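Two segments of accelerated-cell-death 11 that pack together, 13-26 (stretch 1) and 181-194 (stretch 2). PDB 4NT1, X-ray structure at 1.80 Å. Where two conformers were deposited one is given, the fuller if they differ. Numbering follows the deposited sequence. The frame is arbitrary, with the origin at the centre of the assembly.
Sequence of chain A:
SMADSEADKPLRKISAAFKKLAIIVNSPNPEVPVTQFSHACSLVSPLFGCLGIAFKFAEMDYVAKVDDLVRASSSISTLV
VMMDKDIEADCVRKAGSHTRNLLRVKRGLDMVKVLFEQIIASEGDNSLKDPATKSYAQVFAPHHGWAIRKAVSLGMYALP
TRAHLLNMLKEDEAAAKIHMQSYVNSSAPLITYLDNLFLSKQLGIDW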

# COMPACT_ATOMS: atom_id res chain seq x y z
N LYS A 13 -0.61 -3.52 -14.53
CA LYS A 13 0.04 -4.62 -13.81
C LYS A 13 -0.42 -4.59 -12.35
O LYS A 13 -0.68 -5.64 -11.75
CB LYS A 13 1.56 -4.49 -13.88
CG LYS A 13 2.11 -4.69 -15.30
CD LYS A 13 3.61 -4.44 -15.34
CE LYS A 13 4.33 -5.37 -14.37
NZ LYS A 13 5.78 -5.04 -14.26
N ILE A 14 -0.51 -3.40 -11.79
CA ILE A 14 -1.03 -3.24 -10.44
C ILE A 14 -2.48 -3.72 -10.31
O ILE A 14 -2.81 -4.49 -9.41
CB ILE A 14 -0.93 -1.79 -9.97
CG1 ILE A 14 0.53 -1.45 -9.66
CG2 ILE A 14 -1.80 -1.57 -8.74
CD1 ILE A 14 0.79 0.06 -9.49
N SER A 15 -3.36 -3.28 -11.22
CA SER A 15 -4.76 -3.68 -11.09
C SER A 15 -4.94 -5.19 -11.28
O SER A 15 -5.77 -5.81 -10.61
CB SER A 15 -5.67 -2.87 -12.04
OG SER A 15 -5.42 -3.21 -13.39
N ALA A 16 -4.17 -5.78 -12.18
CA ALA A 16 -4.27 -7.22 -12.43
C ALA A 16 -3.83 -8.02 -11.21
O ALA A 16 -4.47 -8.99 -10.83
CB ALA A 16 -3.43 -7.62 -13.65
N ALA A 17 -2.72 -7.60 -10.60
CA ALA A 17 -2.17 -8.32 -9.46
C ALA A 17 -3.13 -8.26 -8.28
O ALA A 17 -3.35 -9.26 -7.58
CB ALA A 17 -0.79 -7.77 -9.08
N PHE A 18 -3.71 -7.09 -8.04
CA PHE A 18 -4.60 -6.94 -6.90
C PHE A 18 -5.97 -7.56 -7.10
O PHE A 18 -6.58 -8.05 -6.15
CB PHE A 18 -4.61 -5.49 -6.42
CG PHE A 18 -3.38 -5.14 -5.64
CD1 PHE A 18 -3.34 -5.32 -4.26
CD2 PHE A 18 -2.23 -4.71 -6.30
CE1 PHE A 18 -2.17 -5.06 -3.54
CE2 PHE A 18 -1.07 -4.44 -5.59
CZ PHE A 18 -1.04 -4.61 -4.21
N LYS A 19 -6.44 -7.58 -8.34
CA LYS A 19 -7.64 -8.32 -8.68
C LYS A 19 -7.49 -9.78 -8.25
O LYS A 19 -8.40 -10.35 -7.64
CB LYS A 19 -7.92 -8.22 -10.19
CG LYS A 19 -9.19 -8.95 -10.62
CD LYS A 19 -9.46 -8.79 -12.11
CE LYS A 19 -10.39 -7.62 -12.37
NZ LYS A 19 -11.76 -7.86 -11.83
N LYS A 20 -6.34 -10.38 -8.54
CA LYS A 20 -6.09 -11.77 -8.17
C LYS A 20 -6.11 -11.99 -6.66
O LYS A 20 -6.65 -12.98 -6.18
CB LYS A 20 -4.74 -12.25 -8.72
CG LYS A 20 -4.72 -12.42 -10.23
CD LYS A 20 -3.33 -12.82 -10.69
CE LYS A 20 -3.25 -12.91 -12.20
NZ LYS A 20 -3.32 -11.56 -12.83
N LEU A 21 -5.52 -11.06 -5.91
CA LEU A 21 -5.52 -11.15 -4.46
C LEU A 21 -6.94 -10.99 -3.92
O LEU A 21 -7.32 -11.70 -2.99
CB LEU A 21 -4.56 -10.11 -3.84
CG LEU A 21 -3.08 -10.42 -4.12
CD1 LEU A 21 -2.15 -9.26 -3.69
CD2 LEU A 21 -2.69 -11.72 -3.43
N ALA A 22 -7.73 -10.09 -4.50
CA ALA A 22 -9.12 -9.91 -4.06
C ALA A 22 -9.94 -11.18 -4.29
O ALA A 22 -10.73 -11.61 -3.45
CB ALA A 22 -9.76 -8.73 -4.77
N ILE A 23 -9.73 -11.80 -5.45
CA ILE A 23 -10.38 -13.08 -5.75
C ILE A 23 -10.04 -14.15 -4.71
O ILE A 23 -10.92 -14.88 -4.26
CB ILE A 23 -9.99 -13.60 -7.15
CG1 ILE A 23 -10.59 -12.68 -8.22
CG2 ILE A 23 -10.44 -15.05 -7.33
CD1 ILE A 23 -10.04 -12.95 -9.63
N ILE A 24 -8.77 -14.23 -4.32
CA ILE A 24 -8.34 -15.17 -3.29
C ILE A 24 -8.99 -14.88 -1.93
O ILE A 24 -9.51 -15.79 -1.27
CB ILE A 24 -6.80 -15.16 -3.13
CG1 ILE A 24 -6.13 -15.75 -4.38
CG2 ILE A 24 -6.39 -15.94 -1.86
CD1 ILE A 24 -4.61 -15.47 -4.45
N VAL A 25 -8.99 -13.62 -1.50
CA VAL A 25 -9.56 -13.31 -0.19
C VAL A 25 -11.06 -13.51 -0.18
O VAL A 25 -11.65 -13.72 0.88
CB VAL A 25 -9.22 -11.89 0.32
CG1 VAL A 25 -7.71 -11.72 0.49
CG2 VAL A 25 -9.82 -10.84 -0.59
N ASN A 26 -11.68 -13.49 -1.35
CA ASN A 26 -13.14 -13.63 -1.43
C ASN A 26 -13.55 -15.05 -1.79
O ASN A 26 -14.72 -15.34 -2.00
CB ASN A 26 -13.72 -12.65 -2.45
CG ASN A 26 -15.15 -12.28 -2.15
OD1 ASN A 26 -15.99 -12.24 -3.05
ND2 ASN A 26 -15.43 -12.02 -0.88
N GLN A 181 -9.64 2.86 -10.09
CA GLN A 181 -10.85 2.37 -9.44
C GLN A 181 -10.77 0.85 -9.23
O GLN A 181 -11.29 0.32 -8.25
CB GLN A 181 -12.09 2.72 -10.26
CG GLN A 181 -13.38 2.29 -9.57
CD GLN A 181 -13.61 3.06 -8.30
OE1 GLN A 181 -13.64 2.49 -7.20
NE2 GLN A 181 -13.80 4.37 -8.43
N SER A 182 -10.15 0.15 -10.16
CA SER A 182 -10.00 -1.29 -10.02
C SER A 182 -9.14 -1.59 -8.79
O SER A 182 -9.51 -2.42 -7.96
CB SER A 182 -9.35 -1.91 -11.25
OG SER A 182 -9.29 -3.33 -11.10
N TYR A 183 -8.00 -0.91 -8.69
CA TYR A 183 -7.14 -1.08 -7.52
C TYR A 183 -7.89 -0.76 -6.23
O TYR A 183 -7.75 -1.46 -5.22
CB TYR A 183 -5.88 -0.20 -7.58
CG TYR A 183 -5.09 -0.29 -6.29
CD1 TYR A 183 -4.23 -1.36 -6.06
CD2 TYR A 183 -5.25 0.65 -5.29
CE1 TYR A 183 -3.53 -1.47 -4.87
CE2 TYR A 183 -4.55 0.56 -4.10
CZ TYR A 183 -3.69 -0.51 -3.90
OH TYR A 183 -2.99 -0.61 -2.71
N VAL A 184 -8.69 0.30 -6.27
CA VAL A 184 -9.46 0.67 -5.09
C VAL A 184 -10.42 -0.45 -4.71
O VAL A 184 -10.52 -0.81 -3.53
CB VAL A 184 -10.25 1.97 -5.30
CG1 VAL A 184 -11.27 2.14 -4.18
CG2 VAL A 184 -9.29 3.15 -5.36
N ASN A 185 -11.11 -1.01 -5.70
CA ASN A 185 -12.07 -2.09 -5.44
C ASN A 185 -11.45 -3.40 -4.98
O ASN A 185 -12.05 -4.14 -4.20
CB ASN A 185 -12.93 -2.36 -6.68
CG ASN A 185 -13.82 -1.19 -7.01
OD1 ASN A 185 -14.09 -0.35 -6.16
ND2 ASN A 185 -14.29 -1.13 -8.25
N SER A 186 -10.25 -3.69 -5.47
CA SER A 186 -9.58 -4.94 -5.11
C SER A 186 -8.86 -4.81 -3.77
O SER A 186 -8.90 -5.72 -2.93
CB SER A 186 -8.59 -5.35 -6.19
OG SER A 186 -9.27 -5.73 -7.38
N SER A 187 -8.22 -3.66 -3.56
CA SER A 187 -7.40 -3.48 -2.37
C SER A 187 -8.25 -3.36 -1.11
O SER A 187 -7.82 -3.75 -0.02
CB SER A 187 -6.47 -2.26 -2.51
OG SER A 187 -7.19 -1.05 -2.53
N ALA A 188 -9.47 -2.85 -1.25
CA ALA A 188 -10.29 -2.64 -0.06
C ALA A 188 -10.54 -3.94 0.72
O ALA A 188 -10.26 -4.00 1.91
CB ALA A 188 -11.60 -1.92 -0.39
N PRO A 189 -11.05 -4.99 0.05
CA PRO A 189 -11.25 -6.25 0.78
C PRO A 189 -9.94 -6.88 1.26
O PRO A 189 -9.93 -7.54 2.30
CB PRO A 189 -11.91 -7.17 -0.26
CG PRO A 189 -11.66 -6.53 -1.58
CD PRO A 189 -11.54 -5.06 -1.34
N LEU A 190 -8.85 -6.70 0.51
CA LEU A 190 -7.54 -7.20 0.91
C LEU A 190 -7.06 -6.54 2.21
O LEU A 190 -6.57 -7.21 3.14
CB LEU A 190 -6.52 -6.97 -0.21
CG LEU A 190 -5.07 -7.31 0.14
CD1 LEU A 190 -4.98 -8.79 0.47
CD2 LEU A 190 -4.14 -6.92 -1.02
N ILE A 191 -7.19 -5.22 2.25
CA ILE A 191 -6.78 -4.45 3.42
C ILE A 191 -7.62 -4.84 4.64
O ILE A 191 -7.10 -4.97 5.74
CB ILE A 191 -6.88 -2.95 3.14
CG1 ILE A 191 -5.74 -2.53 2.21
CG2 ILE A 191 -6.87 -2.13 4.44
CD1 ILE A 191 -6.01 -1.26 1.43
N THR A 192 -8.92 -5.04 4.44
CA THR A 192 -9.80 -5.49 5.52
C THR A 192 -9.40 -6.89 5.97
O THR A 192 -9.37 -7.20 7.17
CB THR A 192 -11.27 -5.53 5.04
OG1 THR A 192 -11.71 -4.20 4.73
CG2 THR A 192 -12.17 -6.09 6.12
N TYR A 193 -9.12 -7.76 5.01
CA TYR A 193 -8.63 -9.10 5.30
C TYR A 193 -7.36 -9.02 6.15
O TYR A 193 -7.21 -9.75 7.13
CB TYR A 193 -8.36 -9.89 4.01
CG TYR A 193 -7.68 -11.22 4.24
CD1 TYR A 193 -8.42 -12.37 4.50
CD2 TYR A 193 -6.30 -11.33 4.21
CE1 TYR A 193 -7.80 -13.59 4.73
CE2 TYR A 193 -5.67 -12.55 4.44
CZ TYR A 193 -6.43 -13.66 4.70
OH TYR A 193 -5.80 -14.87 4.93
N LEU A 194 -6.46 -8.11 5.80
CA LEU A 194 -5.21 -7.98 6.55
C LEU A 194 -5.47 -7.48 7.97
O LEU A 194 -5.02 -8.10 8.94
CB LEU A 194 -4.22 -7.06 5.82
CG LEU A 194 -3.74 -7.56 4.45
CD1 LEU A 194 -2.91 -6.49 3.72
CD2 LEU A 194 -2.94 -8.85 4.63
O HOH W 1 -7.62 -4.43 -9.20
O HOH W 2 -11.72 -4.57 -11.28

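Helices far apart in sequence often pack by a simple rule: where the backbones come close, at least one residue of the facing pair is small. Residues 13-26 and 181-194 of accelerated-cell-death 11 illustrate it well, with Ser15 facing Tyr183, whose side chain leaves sideways, and Ala22 facing Ser186. Both are helical almost throughout, run in roughly the same direction with 37° between their axes, and approach to 8.1 Å. Together they bury 616 Å², yet no direct hydrogen bond crosses between them; shape, aromatic contact and water do the work.

Along the second helix, the first residue to make contact is Ser182. Its CA-to-CB bond points toward the other helix, bringing Ser182 OG to 3.8 Å from Ser15 CB, and its hydroxyl bonds across through water. Water 1 donates to Ser15 O at 2.7 Å and is hydrogen-bonded to Ser182 OG and Ser186 OG, each at 2.8 Å, so it ties one backbone carbonyl to two serines a turn apart. Water 2 lies 2.7 Å from Ser182 OG and accepts a weak bond of 3.3 Å from Lys19 NZ, a longer bridge to the exposed margin of the interface.

Tyr183 CA lies 5.0 Å from Ser15 CA; the side chain leaves its backbone sideways, and its ring then comes nearer. The ring edge is directed at the face of Phe18, with centroids 5.0 Å apart and planes at 77°, the arrangement in which weakly positive ring hydrogens meet a pi cloud. Ile14 CG2 packs against Tyr183 CD1 at 3.6 Å, extending this apolar patch.

One turn on, Ser186 shows what a small side chain permits. Ser186 CA lies only 5.1 Å from Ala22 CA, and contacts with the opposing main chain become possible: Ser186 CB is 3.4 Å from Phe18 O, and Ser186 OG is 3.3 Å from Lys19 CA. Ala22 CB reciprocates, resting 3.6 Å from Ser186 O. Ser187, by contrast, turns its hydroxyl back to its own helix, where Ser187 OG donates to Tyr183 O at 2.8 Å.

At Pro189 the helix kinks, because a proline nitrogen has no hydrogen to give to the preceding turn. The ring still serves the interface: Pro189 CB lies 4.2 Å from Val25 CG2, and Pro189 CG 4.3 Å from Ala22 CB. Leu190 then spreads its branches. Leu190 CD2 lies at the edge of the Phe18 ring, 3.7 Å from Phe18 CD1, and 4.1 Å from Leu21 CD1, while Leu190 CD1 lies 4.0 Å from Val25 CG1.

Tyr193 closes the contact. Val25 CG1 sits over its ring face, 4.1 Å from the centroid, a CH-pi interaction; the same methyl also touches Leu190 CD1.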